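Local coordinates for protein glycosyltransferase Gtf1 (Streptococcus pneumoniae, PDB 4PQG) that belongs to the GT-B class of glycosyltransferases and carries, beside its two parallel-sheet domains, an extended antiparallel beta-sheet domain, at residues Phe174-Glu177 / Pro181-Asp184; Leu93-Gly98 / Tyr152-Ser157; Asn75-Ile80 / Tyr195-Lys200. All blocks are in the same frame, centred on the assembly; numbering follows the deposited sequence.

Contact 1 of 3, residues Phe174-Glu177 / Pro181-Asp184; sequences FYNE and PVYD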
loop_
_atom_site.group_PDB
_atom_site.type_symbol
_atom_site.label_atom_id
_atom_site.label_comp_id
_atom_site.label_asym_id
_atom_site.label_seq_id
_atom_site.Cartn_x
_atom_site.Cartn_y
_atom_site.Cartn_z
ATOM N N PHE A 174 -15.539 16.908 12.622
ATOM C CA PHE A 174 -15.994 15.515 12.553
ATOM C C PHE A 174 -17.232 15.320 13.421
ATOM O O PHE A 174 -17.314 15.875 14.530
ATOM C CB PHE A 174 -14.860 14.536 12.912
ATOM C CG PHE A 174 -13.827 14.404 11.819
ATOM C CD1 PHE A 174 -13.898 13.361 10.898
ATOM C CD2 PHE A 174 -12.818 15.356 11.668
ATOM C CE1 PHE A 174 -12.980 13.261 9.861
ATOM C CE2 PHE A 174 -11.890 15.257 10.642
ATOM C CZ PHE A 174 -11.973 14.205 9.730
ATOM N N TYR A 175 -18.173 14.528 12.913
ATOM C CA TYR A 175 -19.496 14.365 13.521
ATOM C C TYR A 175 -19.754 12.965 14.068
ATOM O O TYR A 175 -19.108 11.971 13.651
ATOM C CB TYR A 175 -20.596 14.682 12.503
ATOM C CG TYR A 175 -20.501 16.080 11.963
ATOM C CD1 TYR A 175 -21.085 17.143 12.641
ATOM C CD2 TYR A 175 -19.827 16.335 10.760
ATOM C CE1 TYR A 175 -20.986 18.434 12.165
ATOM C CE2 TYR A 175 -19.725 17.621 10.261
ATOM C CZ TYR A 175 -20.301 18.668 10.979
ATOM O OH TYR A 175 -20.202 19.954 10.503
ATOM N N ASN A 176 -20.710 12.909 15.001
ATOM C CA ASN A 176 -21.350 11.654 15.391
ATOM C C ASN A 176 -22.544 11.354 14.483
ATOM O O ASN A 176 -22.969 12.211 13.703
ATOM C CB ASN A 176 -21.814 11.722 16.859
ATOM C CG ASN A 176 -20.690 11.470 17.847
ATOM O OD1 ASN A 176 -19.674 10.850 17.529
ATOM N ND2 ASN A 176 -20.871 11.952 19.065
ATOM N N GLU A 177 -23.098 10.143 14.598
ATOM C CA GLU A 177 -24.276 9.745 13.810
ATOM C C GLU A 177 -25.444 10.725 13.857
ATOM O O GLU A 177 -26.084 10.976 12.830
ATOM C CB GLU A 177 -24.787 8.373 14.241
ATOM C CG GLU A 177 -23.889 7.226 13.834
ATOM C CD GLU A 177 -24.531 5.881 14.121
ATOM O OE1 GLU A 177 -25.383 5.789 15.034
ATOM O OE2 GLU A 177 -24.188 4.911 13.426
ATOM N N PRO A 181 -21.349 17.658 16.366
ATOM C CA PRO A 181 -19.899 17.647 16.172
ATOM C C PRO A 181 -19.200 17.060 17.365
ATOM O O PRO A 181 -19.654 17.254 18.488
ATOM C CB PRO A 181 -19.543 19.139 16.063
ATOM C CG PRO A 181 -20.644 19.847 16.786
ATOM C CD PRO A 181 -21.880 19.040 16.447
ATOM N N VAL A 182 -18.119 16.327 17.125
ATOM C CA VAL A 182 -17.294 15.780 18.183
ATOM C C VAL A 182 -16.081 16.675 18.399
ATOM O O VAL A 182 -15.740 17.003 19.539
ATOM C CB VAL A 182 -16.798 14.358 17.872
ATOM C CG1 VAL A 182 -15.860 13.858 18.971
ATOM C CG2 VAL A 182 -17.983 13.420 17.712
ATOM N N TYR A 183 -15.413 17.059 17.314
ATOM C CA TYR A 183 -14.226 17.895 17.454
ATOM C C TYR A 183 -13.975 18.693 16.183
ATOM O O TYR A 183 -14.459 18.313 15.114
ATOM C CB TYR A 183 -13.005 17.048 17.835
ATOM C CG TYR A 183 -12.465 16.113 16.758
ATOM C CD1 TYR A 183 -11.386 16.492 15.945
ATOM C CD2 TYR A 183 -13.025 14.853 16.559
ATOM C CE1 TYR A 183 -10.865 15.616 14.979
ATOM C CE2 TYR A 183 -12.534 13.977 15.587
ATOM C CZ TYR A 183 -11.450 14.362 14.808
ATOM O OH TYR A 183 -10.953 13.493 13.855
ATOM N N ASP A 184 -13.237 19.794 16.316
ATOM C CA ASP A 184 -12.870 20.653 15.181
ATOM C C ASP A 184 -11.358 20.632 15.039
ATOM O O ASP A 184 -10.646 20.580 16.035
ATOM C CB ASP A 184 -13.330 22.110 15.390
ATOM C CG ASP A 184 -14.781 22.214 15.840
ATOM O OD1 ASP A 184 -15.657 21.618 15.154
ATOM O OD2 ASP A 184 -15.048 22.898 16.875
#
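F174 and Y183 lay their rings next to each other on one face of the sheet, both pointing the same way from adjacent antiparallel strands. Followed outward, F174 meets Y183 from its first side-chain carbon: F174 CB is 3.6 Å from Y183 CE2. One atom on, F174 CG lies 3.6 Å from Y183 OH, and F174 CD2 comes nearer still to that oxygen, at 3.4 Å. The hydroxyl therefore sits above the F174 ring, displaced toward its rim, and hydrogen-bonds to Y74 O; F174 also touches M50. The ring planes are only 11° apart, but they are slid so far along each other (centroids 5.2 Å apart) that there is little true overlap. Y183 holds CG between its own N and carbonyl carbon (chi1 70°), which leans the phenol back over F174. The backbone beneath is a classic beta bulge in the hairpin of strands 166-175 and 181-188: V182 and Y183 together face F174. F174 N donates to Y183 O at 3.1 Å, and V182 N returns an almost straight bond to F174 O at 2.8 Å. Past the bulge, the Y175 and P181 side chains diverge, yet Y175 CD1 stays 3.8 Å from P181 CA while the phenol end goes on to Y159 OH. V182 points at the opposing segment and crosses N176 roughly at a right angle; its CG2 abuts N176 OD1 at 3.1 Å, an oxygen that accepts a hydrogen bond from D79 N.

Contact 2 of 3, residues Leu93-Gly98 / Tyr152-Ser157; sequences LAYFGG and YTRYCS
Y95 reaches from the loop behind helix 89-93 to the start of strand 154-163 and brings its ring against the guanidinium of R154. Y95 CD1 and CE1 rest on one guanidinium face, the planes 50° apart: CE1 lies centrally over it, 3.7 Å from R154 CZ, and Y95 CD1 continues the touch at 3.7 Å from R154 NH1. R154 leaves the backbone extended, with CG anti to N (chi1 173°), and then bends at chi3 (70°), a turn that brings the guanidinium back beside Y95. Its opposite face is met by the ring of Y175 in a cation-pi contact, while NH1 forms a salt bridge with D148, close to the like charge of R146. At the far end of Y95, OH lies 3.7 Å from R154 CB and 3.3 Å from T153 OG1, the Y95 and T153 side chains crossing at about a right angle. A water joins the same two hydroxyls: it is 2.7 Å from Y95 OH and makes a weak bond, 3.3 Å long, to T153 OG1. The contact joins the connection into strand 100-106, at one edge of the antiparallel sheet, to strand 154-163 in the sheet's interior; Y95 also meets F150, and F96 sets its ring against Y138. With a ring on each face and a carboxylate at NH1, the guanidinium of R154 is probably held in its orientation, and D148 would offset its charge next to R146; Y95 thus combines ring packing on a charged group with a water bound at its hydroxyl.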
loop_
_atom_site.group_PDB
_atom_site.type_symbol
_atom_site.label_atom_id
_atom_site.label_comp_id
_atom_site.label_asym_id
_atom_site.label_seq_id
_atom_site.Cartn_x
_atom_site.Cartn_y
_atom_site.Cartn_z
ATOM N N LEU A 93 -28.733 16.968 -0.776
ATOM C CA LEU A 93 -29.363 18.270 -0.987
ATOM C C LEU A 93 -30.180 18.741 0.228
ATOM O O LEU A 93 -30.458 19.940 0.367
ATOM C CB LEU A 93 -30.214 18.267 -2.263
ATOM C CG LEU A 93 -29.499 17.982 -3.595
ATOM C CD1 LEU A 93 -30.486 17.889 -4.764
ATOM C CD2 LEU A 93 -28.376 18.983 -3.896
ATOM N N ALA A 94 -30.536 17.803 1.111
ATOM C CA ALA A 94 -31.234 18.118 2.362
ATOM C C ALA A 94 -30.355 18.926 3.329
ATOM O O ALA A 94 -30.861 19.652 4.181
ATOM C CB ALA A 94 -31.725 16.839 3.039
ATOM N N TYR A 95 -29.039 18.785 3.207
ATOM C CA TYR A 95 -28.108 19.569 4.028
ATOM C C TYR A 95 -28.043 21.034 3.565
ATOM O O TYR A 95 -27.687 21.928 4.333
ATOM C CB TYR A 95 -26.712 18.947 4.009
ATOM C CG TYR A 95 -26.577 17.652 4.793
ATOM C CD1 TYR A 95 -26.141 17.656 6.125
ATOM C CD2 TYR A 95 -26.875 16.421 4.202
ATOM C CE1 TYR A 95 -26.021 16.468 6.846
ATOM C CE2 TYR A 95 -26.765 15.231 4.912
ATOM C CZ TYR A 95 -26.329 15.256 6.234
ATOM O OH TYR A 95 -26.188 14.070 6.936
ATOM N N PHE A 96 -28.389 21.271 2.305
ATOM C CA PHE A 96 -28.340 22.614 1.743
ATOM C C PHE A 96 -29.769 23.114 1.516
ATOM O O PHE A 96 -30.716 22.332 1.529
ATOM C CB PHE A 96 -27.478 22.621 0.469
ATOM C CG PHE A 96 -26.149 21.907 0.639
ATOM C CD1 PHE A 96 -25.090 22.505 1.340
ATOM C CD2 PHE A 96 -25.955 20.620 0.128
ATOM C CE1 PHE A 96 -23.873 21.847 1.503
ATOM C CE2 PHE A 96 -24.738 19.960 0.299
ATOM C CZ PHE A 96 -23.698 20.570 0.988
ATOM N N GLY A 97 -29.938 24.419 1.359
ATOM C CA GLY A 97 -31.277 24.976 1.126
ATOM C C GLY A 97 -31.936 24.419 -0.124
ATOM O O GLY A 97 -31.252 23.961 -1.034
ATOM N N GLY A 98 -33.265 24.464 -0.168
ATOM C CA GLY A 98 -34.025 23.890 -1.283
ATOM C C GLY A 98 -34.076 24.756 -2.527
ATOM O O GLY A 98 -33.338 25.735 -2.650
ATOM N N TYR A 152 -22.690 6.429 5.507
ATOM C CA TYR A 152 -24.160 6.307 5.646
ATOM C C TYR A 152 -24.782 7.607 6.175
ATOM O O TYR A 152 -26.001 7.765 6.171
ATOM C CB TYR A 152 -24.560 5.111 6.511
ATOM C CG TYR A 152 -23.970 5.079 7.922
ATOM C CD1 TYR A 152 -24.686 5.572 9.025
ATOM C CD2 TYR A 152 -22.718 4.510 8.158
ATOM C CE1 TYR A 152 -24.144 5.520 10.311
ATOM C CE2 TYR A 152 -22.176 4.445 9.437
ATOM C CZ TYR A 152 -22.889 4.943 10.511
ATOM O OH TYR A 152 -22.308 4.865 11.768
ATOM N N THR A 153 -23.925 8.523 6.635
ATOM C CA THR A 153 -24.325 9.888 6.982
ATOM C C THR A 153 -23.091 10.776 6.811
ATOM O O THR A 153 -22.005 10.270 6.519
ATOM C CB THR A 153 -24.897 9.987 8.413
ATOM O OG1 THR A 153 -25.477 11.281 8.608
ATOM C CG2 THR A 153 -23.821 9.730 9.470
ATOM N N ARG A 154 -23.250 12.086 6.988
ATOM C CA ARG A 154 -22.097 12.994 6.954
ATOM C C ARG A 154 -21.185 12.771 8.148
ATOM O O ARG A 154 -21.603 12.923 9.284
ATOM C CB ARG A 154 -22.543 14.453 6.910
ATOM C CG ARG A 154 -21.375 15.432 7.036
ATOM C CD ARG A 154 -21.874 16.858 6.975
ATOM N NE ARG A 154 -22.637 17.222 8.164
ATOM C CZ ARG A 154 -23.208 18.409 8.332
ATOM N NH1 ARG A 154 -23.090 19.333 7.373
ATOM N NH2 ARG A 154 -23.875 18.684 9.463
ATOM N N TYR A 155 -19.927 12.425 7.877
ATOM C CA TYR A 155 -18.960 12.228 8.935
ATOM C C TYR A 155 -17.950 13.386 9.122
ATOM O O TYR A 155 -17.351 13.493 10.179
ATOM C CB TYR A 155 -18.232 10.883 8.760
ATOM C CG TYR A 155 -17.382 10.746 7.496
ATOM C CD1 TYR A 155 -16.049 11.197 7.453
ATOM C CD2 TYR A 155 -17.893 10.118 6.370
ATOM C CE1 TYR A 155 -15.270 11.034 6.310
ATOM C CE2 TYR A 155 -17.131 9.958 5.219
ATOM C CZ TYR A 155 -15.825 10.414 5.191
ATOM O OH TYR A 155 -15.107 10.219 4.036
ATOM N N CYS A 156 -17.782 14.231 8.102
ATOM C CA CYS A 156 -16.838 15.354 8.139
ATOM C C CYS A 156 -17.347 16.541 7.309
ATOM O O CYS A 156 -17.948 16.346 6.229
ATOM C CB CYS A 156 -15.454 14.890 7.623
ATOM S SG CYS A 156 -14.206 16.189 7.450
ATOM N N SER A 157 -17.118 17.761 7.813
ATOM C CA SER A 157 -17.243 18.991 7.017
ATOM C C SER A 157 -15.930 19.780 7.009
ATOM O O SER A 157 -15.218 19.837 8.014
ATOM C CB SER A 157 -18.347 19.907 7.534
ATOM O OG SER A 157 -19.620 19.351 7.321
HETATM O O HOH W 1 -26.098 14.397 9.643
#

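Contact 3 of 3, residues Asn75-Ile80 / Tyr195-Lys200; sequences NHFTDI and YHFKDK
F197 drives the CE1–CZ edge of its ring onto the face of F77, and this T-shaped pair carries the whole contact. The planes meet at 70° with centroids 5.2 Å apart; F197 CZ stands 3.8 Å from F77 CG, toward the rim of that ring, and F197 CE1 is 3.8 Å from F77 CD1. The F77 torsion, with CG anti to the carbonyl carbon (chi1 -58°), turns a face of the ring to F197. F77 CB lies in the plane of the F197 ring, at its edge, 3.8 Å from F197 CE1. Helix 205-215 adds F208, which packs on both phenylalanines, and Y183 stacks on F197. The pair thereby ties the connection after helix 73-76, which follows strand 70-72 at one edge of a parallel sheet of the GT-B fold, to the last turn of the antiparallel sheet, between strands 191-196 and 201-203. Just after F77, T78 OG1 accepts from I80 N, an ST turn. In addition T78 OG1 donates to N75 O, and N75 ND2 reaches I80 O at 2.7 Å, from above the carbonyl plane. The turn beyond F197 is the loose side. There F197 N closes on K200 O at 2.7 Å, and K198, D199 and K200 are exposed; K200 NZ pairs with D199 OD1 at 3.2 Å, and K198 extends to a salt bridge with D184.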
loop_
_atom_site.group_PDB
_atom_site.type_symbol
_atom_site.label_atom_id
_atom_site.label_comp_id
_atom_site.label_asym_id
_atom_site.label_seq_id
_atom_site.Cartn_x
_atom_site.Cartn_y
_atom_site.Cartn_z
ATOM N N ASN A 75 -11.835 9.195 12.454
ATOM C CA ASN A 75 -13.171 8.622 12.693
ATOM C C ASN A 75 -13.323 8.005 14.098
ATOM O O ASN A 75 -14.440 7.925 14.639
ATOM C CB ASN A 75 -13.416 7.530 11.623
ATOM C CG ASN A 75 -14.639 6.690 11.909
ATOM O OD1 ASN A 75 -14.523 5.537 12.318
ATOM N ND2 ASN A 75 -15.820 7.278 11.734
ATOM N N HIS A 76 -12.193 7.587 14.672
ATOM C CA HIS A 76 -12.140 6.765 15.887
ATOM C C HIS A 76 -12.740 7.425 17.089
ATOM O O HIS A 76 -13.346 6.753 17.929
ATOM C CB HIS A 76 -10.699 6.369 16.207
ATOM C CG HIS A 76 -10.546 5.574 17.483
ATOM N ND1 HIS A 76 -10.938 4.292 17.590
ATOM C CD2 HIS A 76 -10.012 5.927 18.721
ATOM C CE1 HIS A 76 -10.672 3.845 18.837
ATOM N NE2 HIS A 76 -10.101 4.847 19.523
ATOM N N PHE A 77 -12.587 8.744 17.167
ATOM C CA PHE A 77 -13.137 9.526 18.255
ATOM C C PHE A 77 -14.641 9.770 18.123
ATOM O O PHE A 77 -15.231 10.424 18.975
ATOM C CB PHE A 77 -12.410 10.873 18.351
ATOM C CG PHE A 77 -10.922 10.758 18.561
ATOM C CD1 PHE A 77 -10.396 10.656 19.840
ATOM C CD2 PHE A 77 -10.046 10.790 17.477
ATOM C CE1 PHE A 77 -9.020 10.571 20.052
ATOM C CE2 PHE A 77 -8.667 10.703 17.673
ATOM C CZ PHE A 77 -8.151 10.597 18.966
ATOM N N THR A 78 -15.253 9.315 17.037
ATOM C CA THR A 78 -16.673 9.502 16.843
ATOM C C THR A 78 -17.378 8.150 16.942
ATOM O O THR A 78 -16.734 7.100 17.055
ATOM C CB THR A 78 -17.016 10.152 15.470
ATOM O OG1 THR A 78 -17.007 9.156 14.438
ATOM C CG2 THR A 78 -16.035 11.309 15.121
ATOM N N ASP A 79 -18.700 8.168 16.857
ATOM C CA ASP A 79 -19.455 6.920 16.883
ATOM C C ASP A 79 -19.936 6.491 15.496
ATOM O O ASP A 79 -20.737 5.565 15.383
ATOM C CB ASP A 79 -20.625 7.028 17.870
ATOM C CG ASP A 79 -21.734 7.952 17.384
ATOM O OD1 ASP A 79 -21.695 8.500 16.254
ATOM O OD2 ASP A 79 -22.684 8.144 18.157
ATOM N N ILE A 80 -19.451 7.155 14.441
ATOM C CA ILE A 80 -19.761 6.726 13.063
ATOM C C ILE A 80 -18.855 5.556 12.687
ATOM O O ILE A 80 -17.617 5.647 12.803
ATOM C CB ILE A 80 -19.642 7.877 12.040
ATOM C CG1 ILE A 80 -20.707 8.943 12.346
ATOM C CG2 ILE A 80 -19.712 7.339 10.597
ATOM C CD1 ILE A 80 -20.717 10.142 11.416
ATOM N N TYR A 195 -6.780 20.708 17.759
ATOM C CA TYR A 195 -7.916 19.797 17.723
ATOM C C TYR A 195 -8.775 20.088 18.925
ATOM O O TYR A 195 -8.393 19.772 20.064
ATOM C CB TYR A 195 -7.470 18.333 17.793
ATOM C CG TYR A 195 -6.447 17.939 16.758
ATOM C CD1 TYR A 195 -6.814 17.149 15.661
ATOM C CD2 TYR A 195 -5.099 18.331 16.878
ATOM C CE1 TYR A 195 -5.893 16.772 14.707
ATOM C CE2 TYR A 195 -4.159 17.950 15.923
ATOM C CZ TYR A 195 -4.571 17.168 14.839
ATOM O OH TYR A 195 -3.681 16.761 13.886
ATOM N N HIS A 196 -9.920 20.710 18.679
ATOM C CA HIS A 196 -10.724 21.238 19.767
ATOM C C HIS A 196 -11.814 20.257 20.062
ATOM O O HIS A 196 -12.736 20.090 19.255
ATOM C CB HIS A 196 -11.289 22.622 19.428
ATOM C CG HIS A 196 -11.814 23.380 20.642
ATOM N ND1 HIS A 196 -12.703 22.844 21.509
ATOM C CD2 HIS A 196 -11.542 24.668 21.107
ATOM C CE1 HIS A 196 -12.965 23.731 22.485
ATOM N NE2 HIS A 196 -12.260 24.852 22.231
ATOM N N PHE A 197 -11.712 19.594 21.211
ATOM C CA PHE A 197 -12.712 18.585 21.589
ATOM C C PHE A 197 -13.862 19.101 22.464
ATOM O O PHE A 197 -14.560 18.304 23.091
ATOM C CB PHE A 197 -12.056 17.358 22.232
ATOM C CG PHE A 197 -11.550 16.359 21.236
ATOM C CD1 PHE A 197 -12.211 15.152 21.052
ATOM C CD2 PHE A 197 -10.416 16.633 20.467
ATOM C CE1 PHE A 197 -11.749 14.215 20.134
ATOM C CE2 PHE A 197 -9.947 15.702 19.539
ATOM C CZ PHE A 197 -10.614 14.491 19.378
ATOM N N LYS A 198 -14.058 20.420 22.473
ATOM C CA LYS A 198 -15.176 21.095 23.158
ATOM C C LYS A 198 -14.883 21.270 24.645
ATOM O O LYS A 198 -14.919 22.395 25.148
ATOM C CB LYS A 198 -16.565 20.443 22.919
ATOM C CG LYS A 198 -16.906 20.011 21.474
ATOM C CD LYS A 198 -16.858 21.156 20.489
ATOM C CE LYS A 198 -17.507 20.791 19.155
ATOM N NZ LYS A 198 -17.760 22.029 18.364
ATOM N N ASP A 199 -14.551 20.168 25.325
ATOM C CA ASP A 199 -14.156 20.214 26.742
ATOM C C ASP A 199 -12.640 20.098 26.983
ATOM O O ASP A 199 -12.168 20.102 28.144
ATOM C CB ASP A 199 -14.920 19.159 27.549
ATOM C CG ASP A 199 -14.607 17.725 27.125
ATOM O OD1 ASP A 199 -13.733 17.484 26.249
ATOM O OD2 ASP A 199 -15.253 16.820 27.690
ATOM N N LYS A 200 -11.874 19.992 25.896
ATOM C CA LYS A 200 -10.418 19.883 25.979
ATOM C C LYS A 200 -9.845 20.176 24.607
ATOM O O LYS A 200 -10.574 20.203 23.616
ATOM C CB LYS A 200 -9.983 18.484 26.456
ATOM C CG LYS A 200 -10.401 17.358 25.521
ATOM C CD LYS A 200 -9.752 16.021 25.853
ATOM C CE LYS A 200 -10.322 15.430 27.130
ATOM N NZ LYS A 200 -11.740 15.053 26.910
#

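In the fold
Contacts 1 and 3 lie about 6 Å apart between centres, contacts 1 and 2 about 13 Å, and contacts 2 and 3 about 19 Å. All three reach the same antiparallel sheet, on one side of the chain's centre. Contact 1 links the other two: Y175 N bonds to Y155 O at 3.0 Å toward contact 2, and D184 O receives H196 N at 2.7 Å toward contact 3. E177 bridges further, with N at 2.7 Å from D79 OD1 and OE2 at 2.5 Å from Y152 OH. I80 of contact 3 packs on T153 and Y155. None of their residues neighbours the 2-acetamido-2-deoxy-beta-d-glucopyranose of the model.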